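Local coordinates for diaminopropionate ammonia-lyase (PDB 4D9I), which uses pyridoxal 5'-phosphate to eliminate ammonia from L- and D-2,3-diaminopropionate, yielding pyruvate and two ammonium ions as a homodimeric fold type II lyase, at residues 248-253 / 303-308; 83-88 / 132-137. All blocks are in the same frame, centred on the assembly; numbering follows the deposited sequence.

Contact 1: 248-253 / 303-308; sequences YSPQNL and RNCATQ
The pyrrolidine ring of Pro250 meets the sulfur of Cys305 at its CB-CG edge: SG comes in obliquely, to one side of the ring plane, neither flat over a face nor in plane, and lies 3.9 Å from CB. Val245 of helix 235-248 touches both residues, and Leu241 of the same helix also packs on the Cys305 side chain. The contact belongs to the Rossmann-like part of the fold type II enzymes: helix 235-248 is the crossover of a beta-alpha-beta unit between the parallel strands 226-230 and 254-260, and helix 296-305 leads into strand 308-312, parallel to 254-260 and beside it. The two segments span the ends of these helices and the links to their strands. The chi1 of Cys305, -75°, sets SG anti to the carbonyl carbon, on the side where Pro250 and the helix lie.

Two waters bridge the segments. One donates to Pro250 O at 2.7 Å and also bonds Thr307 OG1, 2.8 Å away. The other donates to two backbone carbonyls, lying 2.8 Å from both Leu253 O and Cys305 O. Thr307 OG1 also accepts a hydrogen bond from the backbone N of Ser255, near the start of strand 254-260, and stands 3.2 Å from Leu253 O. Ser249, the first residue past helix 235-248 to leave helical geometry, has positive phi and closes an ST motif: its OG accepts from Asn252 N over 3.1 Å, with an N-H...O angle of 148°.

Contact 2: 83-88 / 132-137; sequences YAIAQL and QQLGQN
Leu134 carries CD1 almost fully extended from CA (chi2 -173°), and this methyl reaches helix 81-93. There Ile85, with chi1 at -79°, has CG2 anti to its backbone N, where it meets the incoming branch: Ile85 CG2 and Leu134 CD1 are 4.1 Å apart, and the leucine branch runs at a slant to the isoleucine. The same leucine methyl rests against the backbone at the next residue, 4.2 Å from Ala86 CA. No hydrogen bond spans the contact; the join is van der Waals contact between buried aliphatic groups. Neighbours extend it, with Phe115 of strand 114-118 against Ile85, Leu105 against Ala86 and Lys106 against Leu134.

Behind Leu134 the chain turns sharply. Gln136 folds back so that NE2 donates to Leu134 O at 3.0 Å, approaching from 40° out of the carbonyl plane, while its OE1 accepts from Met113 N. Both ends of the amide are thus engaged, tying the turn to the residue just ahead of strand 114-118. Gly135, with positive phi, is the C-prime residue of a Schellman motif, in which Gly135 N bonds Gln132 O at 3.2 Å and Gln136 N bonds Ala131 O. This ends helix 122-133 and releases the chain into strand 137-142, completing the beta-alpha-beta crossover from strand 114-118 in the four-stranded parallel sheet.

In the fold
Both segments of contact 2 precede both of contact 1 in the sequence, and the two contacts do not touch: their centres are 34 Å apart and their nearest atoms about 20 Å. They belong to different sheets. Contact 1 lies where helices 235-248 and 296-305 enter adjacent strands of the larger, mixed sheet; contact 2 joins helix 81-93 to the end of helix 122-133, beside the smaller parallel sheet. Each thus lies within a different one of the two alpha/beta units that make up a fold type II enzyme. Both lie away from Lys77, which carries the cofactor, and from Asp120, the probable proton acceptor for the L-isomer, although contact 2 encloses Asp120 in sequence.

Contact 1: 248-253 / 303-308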
loop_
_atom_site.group_PDB
_atom_site.type_symbol
_atom_site.label_atom_id
_atom_site.label_comp_id
_atom_site.label_asym_id
_atom_site.label_seq_id
_atom_site.Cartn_x
_atom_site.Cartn_y
_atom_site.Cartn_z
ATOM N N TYR B 248 22.089 3.439 -25.786
ATOM C CA TYR B 248 22.088 1.974 -25.793
ATOM C C TYR B 248 21.940 1.260 -27.134
ATOM O O TYR B 248 22.141 0.033 -27.206
ATOM C CB TYR B 248 21.012 1.456 -24.833
ATOM C CG TYR B 248 21.262 1.770 -23.384
ATOM C CD1 TYR B 248 22.351 1.219 -22.711
ATOM C CD2 TYR B 248 20.395 2.616 -22.674
ATOM C CE1 TYR B 248 22.571 1.497 -21.373
ATOM C CE2 TYR B 248 20.604 2.896 -21.333
ATOM C CZ TYR B 248 21.691 2.332 -20.692
ATOM O OH TYR B 248 21.901 2.610 -19.368
ATOM N N SER B 249 21.621 2.010 -28.187
ATOM C CA SER B 249 21.263 1.460 -29.500
ATOM C C SER B 249 19.825 0.961 -29.483
ATOM O O SER B 249 19.390 0.320 -28.522
ATOM C CB SER B 249 22.214 0.342 -29.969
ATOM O OG SER B 249 21.757 -0.921 -29.486
ATOM N N PRO B 250 19.067 1.267 -30.546
ATOM C CA PRO B 250 17.660 0.845 -30.585
ATOM C C PRO B 250 17.487 -0.681 -30.742
ATOM O O PRO B 250 16.456 -1.221 -30.337
ATOM C CB PRO B 250 17.093 1.615 -31.788
ATOM C CG PRO B 250 18.291 1.925 -32.645
ATOM C CD PRO B 250 19.433 2.122 -31.692
ATOM N N GLN B 251 18.487 -1.354 -31.319
ATOM C CA GLN B 251 18.488 -2.815 -31.431
ATOM C C GLN B 251 18.630 -3.487 -30.066
ATOM O O GLN B 251 17.995 -4.500 -29.825
ATOM C CB GLN B 251 19.579 -3.328 -32.404
ATOM C CG GLN B 251 19.420 -2.883 -33.857
ATOM C CD GLN B 251 19.856 -1.440 -34.107
ATOM O OE1 GLN B 251 20.323 -0.744 -33.202
ATOM N NE2 GLN B 251 19.675 -0.978 -35.329
ATOM N N ASN B 252 19.427 -2.918 -29.157
ATOM C CA ASN B 252 19.639 -3.557 -27.833
ATOM C C ASN B 252 18.743 -3.061 -26.710
ATOM O O ASN B 252 18.983 -3.346 -25.531
ATOM C CB ASN B 252 21.090 -3.458 -27.371
ATOM C CG ASN B 252 22.061 -3.848 -28.434
ATOM O OD1 ASN B 252 22.977 -3.087 -28.744
ATOM N ND2 ASN B 252 21.865 -5.019 -29.025
ATOM N N LEU B 253 17.705 -2.325 -27.066
ATOM C CA LEU B 253 16.766 -1.885 -26.056
ATOM C C LEU B 253 15.347 -2.269 -26.442
ATOM O O LEU B 253 14.814 -1.828 -27.466
ATOM C CB LEU B 253 16.906 -0.382 -25.777
ATOM C CG LEU B 253 16.079 0.243 -24.641
ATOM C CD1 LEU B 253 16.192 -0.511 -23.311
ATOM C CD2 LEU B 253 16.466 1.705 -24.465
ATOM N N ARG B 303 7.931 5.489 -33.950
ATOM C CA ARG B 303 7.763 4.713 -35.171
ATOM C C ARG B 303 9.103 4.095 -35.591
ATOM O O ARG B 303 9.163 2.927 -35.979
ATOM C CB ARG B 303 7.218 5.620 -36.285
ATOM C CG ARG B 303 6.892 4.927 -37.592
ATOM C CD ARG B 303 7.000 5.933 -38.740
ATOM N NE ARG B 303 7.623 5.295 -39.894
ATOM C CZ ARG B 303 6.966 4.749 -40.909
ATOM N NH1 ARG B 303 5.644 4.787 -40.952
ATOM N NH2 ARG B 303 7.637 4.179 -41.893
ATOM N N ASN B 304 10.168 4.893 -35.507
ATOM C CA ASN B 304 11.518 4.438 -35.829
ATOM C C ASN B 304 12.119 3.430 -34.864
ATOM O O ASN B 304 12.730 2.454 -35.290
ATOM C CB ASN B 304 12.465 5.626 -35.938
ATOM C CG ASN B 304 12.241 6.431 -37.198
ATOM O OD1 ASN B 304 11.342 6.147 -37.986
ATOM N ND2 ASN B 304 13.059 7.454 -37.386
ATOM N N CYS B 305 11.930 3.664 -33.571
ATOM C CA CYS B 305 12.770 3.042 -32.559
ATOM C C CYS B 305 12.055 2.200 -31.492
ATOM O O CYS B 305 12.707 1.408 -30.795
ATOM C CB CYS B 305 13.632 4.110 -31.886
ATOM S SG CYS B 305 15.001 4.668 -32.908
ATOM N N ALA B 306 10.743 2.373 -31.337
ATOM C CA ALA B 306 9.984 1.583 -30.351
ATOM C C ALA B 306 9.883 0.117 -30.770
ATOM O O ALA B 306 9.672 -0.187 -31.937
ATOM C CB ALA B 306 8.597 2.163 -30.150
ATOM N N THR B 307 10.014 -0.799 -29.819
ATOM C CA THR B 307 9.968 -2.214 -30.170
ATOM C C THR B 307 8.519 -2.673 -30.278
ATOM O O THR B 307 8.146 -3.352 -31.233
ATOM C CB THR B 307 10.736 -3.092 -29.158
ATOM O OG1 THR B 307 11.980 -2.456 -28.824
ATOM C CG2 THR B 307 11.004 -4.488 -29.755
ATOM N N GLN B 308 7.705 -2.264 -29.308
ATOM C CA GLN B 308 6.324 -2.690 -29.212
ATOM C C GLN B 308 5.411 -1.596 -28.684
ATOM O O GLN B 308 5.836 -0.709 -27.951
ATOM C CB GLN B 308 6.221 -3.916 -28.296
ATOM C CG GLN B 308 6.569 -5.222 -28.990
ATOM C CD GLN B 308 6.832 -6.352 -28.012
ATOM O OE1 GLN B 308 7.026 -6.122 -26.815
ATOM N NE2 GLN B 308 6.848 -7.574 -28.513
HETATM O O HOH W 1 14.272 -2.804 -30.356
HETATM O O HOH W 2 14.100 0.672 -28.422
#

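Contact 2: 83-88 / 132-137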
loop_
_atom_site.group_PDB
_atom_site.type_symbol
_atom_site.label_atom_id
_atom_site.label_comp_id
_atom_site.label_asym_id
_atom_site.label_seq_id
_atom_site.Cartn_x
_atom_site.Cartn_y
_atom_site.Cartn_z
ATOM N N TYR B 83 12.291 24.368 -18.983
ATOM C CA TYR B 83 13.375 24.523 -19.963
ATOM C C TYR B 83 12.897 25.365 -21.148
ATOM O O TYR B 83 13.587 26.288 -21.581
ATOM C CB TYR B 83 13.872 23.161 -20.437
ATOM C CG TYR B 83 15.189 23.174 -21.196
ATOM C CD1 TYR B 83 16.307 23.869 -20.708
ATOM C CD2 TYR B 83 15.337 22.433 -22.372
ATOM C CE1 TYR B 83 17.514 23.852 -21.397
ATOM C CE2 TYR B 83 16.546 22.399 -23.054
ATOM C CZ TYR B 83 17.623 23.109 -22.564
ATOM O OH TYR B 83 18.808 23.068 -23.249
ATOM N N ALA B 84 11.701 25.060 -21.641
ATOM C CA ALA B 84 11.120 25.822 -22.722
ATOM C C ALA B 84 10.864 27.272 -22.333
ATOM O O ALA B 84 11.128 28.190 -23.115
ATOM C CB ALA B 84 9.845 25.160 -23.203
ATOM N N ILE B 85 10.354 27.488 -21.127
ATOM C CA ILE B 85 10.060 28.840 -20.663
ATOM C C ILE B 85 11.336 29.696 -20.539
ATOM O O ILE B 85 11.370 30.883 -20.934
ATOM C CB ILE B 85 9.188 28.789 -19.387
ATOM C CG1 ILE B 85 7.736 28.515 -19.815
ATOM C CG2 ILE B 85 9.252 30.111 -18.630
ATOM C CD1 ILE B 85 6.997 27.558 -18.917
ATOM N N ALA B 86 12.390 29.083 -20.016
ATOM C CA ALA B 86 13.683 29.745 -19.893
ATOM C C ALA B 86 14.283 30.009 -21.278
ATOM O O ALA B 86 14.824 31.086 -21.523
ATOM C CB ALA B 86 14.630 28.895 -19.044
ATOM N N GLN B 87 14.187 29.029 -22.181
ATOM C CA GLN B 87 14.629 29.221 -23.567
ATOM C C GLN B 87 13.916 30.408 -24.239
ATOM O O GLN B 87 14.546 31.246 -24.905
ATOM C CB GLN B 87 14.421 27.948 -24.396
ATOM C CG GLN B 87 15.289 26.744 -23.999
ATOM C CD GLN B 87 16.645 26.735 -24.686
ATOM O OE1 GLN B 87 17.386 25.747 -24.619
ATOM N NE2 GLN B 87 16.972 27.810 -25.345
ATOM N N LEU B 88 12.599 30.481 -24.056
ATOM C CA LEU B 88 11.799 31.559 -24.642
ATOM C C LEU B 88 12.167 32.919 -24.052
ATOM O O LEU B 88 12.263 33.916 -24.789
ATOM C CB LEU B 88 10.293 31.286 -24.464
ATOM C CG LEU B 88 9.596 30.198 -25.309
ATOM C CD1 LEU B 88 8.283 29.769 -24.648
ATOM C CD2 LEU B 88 9.350 30.646 -26.745
ATOM N N GLN B 132 6.130 31.705 -12.426
ATOM C CA GLN B 132 6.236 32.290 -11.074
ATOM C C GLN B 132 7.694 32.567 -10.702
ATOM O O GLN B 132 8.036 33.673 -10.314
ATOM C CB GLN B 132 5.563 31.406 -9.998
ATOM C CG GLN B 132 5.333 32.125 -8.659
ATOM C CD GLN B 132 4.850 31.202 -7.535
ATOM O OE1 GLN B 132 5.074 29.990 -7.558
ATOM N NE2 GLN B 132 4.204 31.781 -6.531
ATOM N N GLN B 133 8.546 31.554 -10.840
ATOM C CA GLN B 133 9.988 31.693 -10.622
ATOM C C GLN B 133 10.629 32.867 -11.382
ATOM O O GLN B 133 11.415 33.632 -10.818
ATOM C CB GLN B 133 10.696 30.381 -11.003
ATOM C CG GLN B 133 10.427 29.233 -10.044
ATOM C CD GLN B 133 10.961 29.489 -8.646
ATOM O OE1 GLN B 133 10.246 29.334 -7.658
ATOM N NE2 GLN B 133 12.223 29.884 -8.557
ATOM N N LEU B 134 10.299 32.999 -12.661
ATOM C CA LEU B 134 10.943 34.002 -13.504
ATOM C C LEU B 134 10.270 35.380 -13.487
ATOM O O LEU B 134 10.669 36.291 -14.233
ATOM C CB LEU B 134 11.099 33.479 -14.943
ATOM C CG LEU B 134 12.012 32.254 -15.061
ATOM C CD1 LEU B 134 12.257 31.899 -16.519
ATOM C CD2 LEU B 134 13.332 32.461 -14.319
ATOM N N GLY B 135 9.264 35.545 -12.633
ATOM C CA GLY B 135 8.549 36.832 -12.540
ATOM C C GLY B 135 7.735 37.178 -13.775
ATOM O O GLY B 135 7.521 38.355 -14.087
ATOM N N GLN B 136 7.281 36.147 -14.483
ATOM C CA GLN B 136 6.444 36.305 -15.678
ATOM C C GLN B 136 5.010 35.896 -15.337
ATOM O O GLN B 136 4.743 35.437 -14.229
ATOM C CB GLN B 136 6.982 35.450 -16.841
ATOM C CG GLN B 136 8.460 35.645 -17.185
ATOM C CD GLN B 136 8.832 37.097 -17.446
ATOM O OE1 GLN B 136 8.145 37.805 -18.188
ATOM N NE2 GLN B 136 9.934 37.550 -16.837
ATOM N N ASN B 137 4.090 36.079 -16.279
ATOM C CA ASN B 137 2.696 35.679 -16.083
ATOM C C ASN B 137 2.346 34.362 -16.772
ATOM O O ASN B 137 2.967 33.992 -17.767
ATOM C CB ASN B 137 1.761 36.795 -16.552
ATOM C CG ASN B 137 1.839 38.021 -15.666
ATOM O OD1 ASN B 137 2.312 39.068 -16.089
ATOM N ND2 ASN B 137 1.389 37.889 -14.425
#